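Local coordinates for zinc phosphodiesterase ELAC protein 1 (PDB 3ZWF) that is a dimeric two-zinc phosphodiesterase that cleaves tRNA precursors at their 3' ends to some extent and repairs tRNAs by removing a 2',3'-cyclic phosphate, at residues T41-M44 against K45-L48; V122-A125 against D126-P129. One frame throughout, in Å; residues are numbered along the deposited sequence.

Contact 1: residues T41-M44 against K45-L48; sequences TQLM and KSQL. With EDO (1,2-ethanediol), chain K; EDO (1,2-ethanediol), chain J.
K45 and Q42 lie side by side, one helical turn apart, and their polar ends meet: NZ of K45 donates to OE1 of Q42 at 2.6 Å, in the plane of the amide carbonyl and on a lone pair, with a C=O...N angle of 140°. A bend at chi3 of K45 (58°) turns the end of the chain and brings NZ beside OE1. OE1 also accepts a hydrogen bond from O2 of a 1,2-ethanediol at 2.6 Å, a molecule probably from the crystallisation liquor; two donors therefore meet it in the crystal. NE2 of Q42 donates to the carbonyl of L6, and bonds at both ends fix the amide flip. The backbone of K45 continues the helix, its N bonded to O of T41 at 3.1 Å. M44 and K45 pack on P15 of the second subunit, and T41 on P13 of that subunit.

S46 is where helical backbone angles stop. Its N still reaches O of Q42 at 3.0 Å and bonds only weakly to O of L43. The side chain takes over: OG, set between the backbone N and carbonyl carbon of S46 (chi1 82°), donates to O of L43 at 2.7 Å. That carbonyl, at the helix end, is thus held mainly by a side-chain hydroxyl.

CD1 of L48 meets CD2 of L43 at 3.8 Å, the side chains crossing obliquely; L48 also packs on V23 and R25 of strand 21-26, and L43 on L6. N of L48 donates to OG of S46 at 3.0 Å. This last bond makes an ST turn, which follows the C-terminus of helix 39-45 within the beta-alpha-beta crossover from strand 29-33 to its parallel neighbour 53-57 in the metallo-beta-lactamase fold.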
loop_
_atom_site.group_PDB
_atom_site.type_symbol
_atom_site.label_atom_id
_atom_site.label_comp_id
_atom_site.label_asym_id
_atom_site.label_seq_id
_atom_site.Cartn_x
_atom_site.Cartn_y
_atom_site.Cartn_z
ATOM N N THR A 41 -5.596 -5.916 4.780
ATOM C CA THR A 41 -5.480 -6.292 6.188
ATOM C C THR A 41 -6.792 -5.985 6.931
ATOM O O THR A 41 -7.242 -6.732 7.801
ATOM C CB THR A 41 -4.232 -5.583 6.783
ATOM O OG1 THR A 41 -4.281 -4.171 6.525
ATOM C CG2 THR A 41 -3.033 -6.075 6.047
ATOM N N GLN A 42 -7.435 -4.890 6.554
ATOM C CA GLN A 42 -8.751 -4.586 7.133
ATOM C C GLN A 42 -9.746 -5.690 6.761
ATOM O O GLN A 42 -10.553 -6.114 7.585
ATOM C CB GLN A 42 -9.296 -3.209 6.685
ATOM C CG GLN A 42 -8.442 -2.047 7.192
ATOM C CD GLN A 42 -8.480 -1.902 8.719
ATOM O OE1 GLN A 42 -7.720 -2.540 9.439
ATOM N NE2 GLN A 42 -9.345 -1.022 9.199
ATOM N N LEU A 43 -9.730 -6.103 5.495
ATOM C CA LEU A 43 -10.555 -7.237 5.049
ATOM C C LEU A 43 -10.323 -8.478 5.875
ATOM O O LEU A 43 -11.272 -9.106 6.333
ATOM C CB LEU A 43 -10.314 -7.580 3.590
ATOM C CG LEU A 43 -10.989 -6.656 2.619
ATOM C CD1 LEU A 43 -10.423 -6.839 1.195
ATOM C CD2 LEU A 43 -12.565 -6.883 2.653
ATOM N N MET A 44 -9.047 -8.803 6.144
ATOM C CA MET A 44 -8.748 -9.962 6.967
ATOM C C MET A 44 -9.363 -9.873 8.355
ATOM O O MET A 44 -9.878 -10.858 8.850
ATOM C CB MET A 44 -7.226 -10.198 7.038
ATOM C CG MET A 44 -6.660 -10.498 5.704
ATOM S SD MET A 44 -4.854 -10.522 5.908
ATOM C CE MET A 44 -4.612 -12.056 6.786
ATOM N N LYS A 45 -9.319 -8.683 8.968
ATOM C CA LYS A 45 -9.833 -8.443 10.315
ATOM C C LYS A 45 -11.361 -8.468 10.337
ATOM O O LYS A 45 -11.950 -8.766 11.352
ATOM C CB LYS A 45 -9.375 -7.082 10.857
ATOM C CG LYS A 45 -7.866 -7.030 11.260
ATOM C CD LYS A 45 -7.239 -5.603 11.344
ATOM C CE LYS A 45 -7.871 -4.609 12.289
ATOM N NZ LYS A 45 -7.416 -3.168 11.957
ATOM N N SER A 46 -11.967 -8.160 9.195
ATOM C CA SER A 46 -13.425 -8.130 9.065
ATOM C C SER A 46 -14.032 -9.528 8.926
ATOM O O SER A 46 -13.328 -10.512 8.780
ATOM C CB SER A 46 -13.822 -7.269 7.870
ATOM O OG SER A 46 -13.726 -8.001 6.661
ATOM N N GLN A 47 -15.361 -9.604 8.934
ATOM C CA GLN A 47 -16.071 -10.865 8.605
ATOM C C GLN A 47 -16.134 -11.189 7.110
ATOM O O GLN A 47 -16.605 -12.254 6.721
ATOM C CB GLN A 47 -17.491 -10.880 9.198
ATOM N N LEU A 48 -15.644 -10.282 6.275
ATOM C CA LEU A 48 -15.645 -10.463 4.818
ATOM C C LEU A 48 -14.423 -11.249 4.369
ATOM O O LEU A 48 -13.445 -11.361 5.102
ATOM C CB LEU A 48 -15.591 -9.114 4.134
ATOM C CG LEU A 48 -16.628 -8.087 4.518
ATOM C CD1 LEU A 48 -16.088 -6.724 4.119
ATOM C CD2 LEU A 48 -17.951 -8.399 3.824
HETATM C C1 EDO K . -5.396 -0.975 7.797
HETATM O O1 EDO K . -5.031 0.391 7.731
HETATM C C2 EDO K . -4.950 -1.801 8.995
HETATM O O2 EDO K . -5.252 -3.167 8.747
HETATM C C1 EDO J . -2.300 -1.272 7.425
HETATM O O1 EDO J . -2.350 0.096 7.032
HETATM C C2 EDO J . -1.616 -2.179 6.444
HETATM O O2 EDO J . -1.842 -3.525 6.684
#

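Contact 2: residues V122-A125 against D126-P129; sequences VPTA and DQCP
T124 and Q127 hold each other by two bonds across a type I beta turn: N of Q127 donates to O of T124 at 3.2 Å, and OE1 of Q127 accepts a bond from N of T124 at 2.9 Å. A125 and D126, whose backbone angles are those of a type I turn, occupy its central positions. The two bonds differ in approach. OE1 is met in its carbonyl plane on a lone pair, whereas the donor to O of T124 stands well above that carbonyl's plane. Q127 reaches back with a chain extended beyond CG, crossing the T124 side chain at about a right angle and bringing OE1 to 3.2 Å from CB of P123. OG1 of T124 donates to OD1 of D126 at 2.6 Å, nearly along the carboxylate C-O axis.

A weak bond from N of C128 to O of A125, 3.5 Å, closes a second, overlapping turn, 125-128.

From outside, NH1 of R177 bonds to OG1 of T124, and F185 packs on both P123 and Q127. The backbone of Q127 hydrogen-bonds with that of the zinc ligand H180; the turn therefore sits against the chain leading into the metal site. There, NE2 of Q127 donates to O of L178.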
loop_
_atom_site.group_PDB
_atom_site.type_symbol
_atom_site.label_atom_id
_atom_site.label_comp_id
_atom_site.label_asym_id
_atom_site.label_seq_id
_atom_site.Cartn_x
_atom_site.Cartn_y
_atom_site.Cartn_z
ATOM N N VAL A 122 -13.406 8.536 -18.211
ATOM C CA VAL A 122 -12.728 9.728 -18.738
ATOM C C VAL A 122 -13.341 10.953 -18.063
ATOM O O VAL A 122 -14.538 11.319 -18.337
ATOM C CB VAL A 122 -12.844 9.866 -20.295
ATOM C CG1 VAL A 122 -12.196 11.166 -20.772
ATOM C CG2 VAL A 122 -12.191 8.671 -20.961
ATOM N N PRO A 123 -12.565 11.611 -17.206
ATOM C CA PRO A 123 -13.074 12.802 -16.554
ATOM C C PRO A 123 -13.142 14.028 -17.476
ATOM O O PRO A 123 -12.585 14.042 -18.582
ATOM C CB PRO A 123 -12.075 13.027 -15.440
ATOM C CG PRO A 123 -10.814 12.474 -15.988
ATOM C CD PRO A 123 -11.161 11.339 -16.844
ATOM N N THR A 124 -13.841 15.048 -17.001
ATOM C CA THR A 124 -13.869 16.335 -17.684
ATOM C C THR A 124 -13.020 17.317 -16.871
ATOM O O THR A 124 -12.868 17.173 -15.653
ATOM C CB THR A 124 -15.273 16.848 -17.955
ATOM O OG1 THR A 124 -15.952 17.098 -16.721
ATOM C CG2 THR A 124 -16.038 15.834 -18.803
ATOM N N ALA A 125 -12.507 18.322 -17.578
ATOM C CA ALA A 125 -11.547 19.292 -17.018
ATOM C C ALA A 125 -12.174 20.136 -15.892
ATOM O O ALA A 125 -11.479 20.580 -14.973
ATOM C CB ALA A 125 -11.019 20.212 -18.149
ATOM N N ASP A 126 -13.496 20.321 -15.944
ATOM C CA ASP A 126 -14.191 21.136 -14.930
ATOM C C ASP A 126 -14.489 20.379 -13.619
ATOM O O ASP A 126 -15.209 20.861 -12.782
ATOM C CB ASP A 126 -15.462 21.819 -15.483
ATOM C CG ASP A 126 -16.537 20.833 -15.959
ATOM O OD1 ASP A 126 -16.266 19.634 -16.103
ATOM O OD2 ASP A 126 -17.682 21.273 -16.227
ATOM N N GLN A 127 -13.886 19.202 -13.457
ATOM C CA GLN A 127 -13.985 18.432 -12.231
ATOM C C GLN A 127 -12.885 18.806 -11.251
ATOM O O GLN A 127 -12.833 18.260 -10.176
ATOM C CB GLN A 127 -13.862 16.944 -12.509
ATOM C CG GLN A 127 -15.108 16.370 -13.173
ATOM C CD GLN A 127 -15.048 14.856 -13.273
ATOM O OE1 GLN A 127 -14.799 14.312 -14.344
ATOM N NE2 GLN A 127 -15.260 14.161 -12.132
ATOM N N CYS A 128 -11.983 19.689 -11.656
ATOM C CA CYS A 128 -10.943 20.128 -10.737
ATOM C C CYS A 128 -10.484 21.532 -11.097
ATOM O O CYS A 128 -10.873 22.055 -12.123
ATOM C CB CYS A 128 -9.794 19.121 -10.741
ATOM S SG CYS A 128 -8.976 18.948 -12.296
ATOM N N PRO A 129 -9.658 22.158 -10.243
ATOM C CA PRO A 129 -9.361 23.567 -10.494
ATOM C C PRO A 129 -8.529 23.794 -11.747
ATOM O O PRO A 129 -7.814 22.897 -12.195
ATOM C CB PRO A 129 -8.585 23.994 -9.235
ATOM C CG PRO A 129 -9.012 23.038 -8.201
ATOM C CD PRO A 129 -9.167 21.742 -8.922
HETATM O O HOH W 1 -9.116 21.467 -14.627
#

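The two contacts come in series along the chain, contact 1 closing before contact 2 opens, and lie on opposite sides of the chain's centre, their own centres 34 Å apart and nearest atoms about 25 Å apart. Both belong to connections of one mixed sheet: contact 1 ends the helix running from strand 29-33 to strand 53-57, and contact 2 lies in the loop that follows strand 116-121 toward the edge strand 153-154. Contact 1 packs against the second subunit and thus lies at the dimer interface. No other protein chain touches contact 2, which approaches the zinc site through H180, just after strand 171-179: the side chains of C128 and H180 are about 6 Å apart.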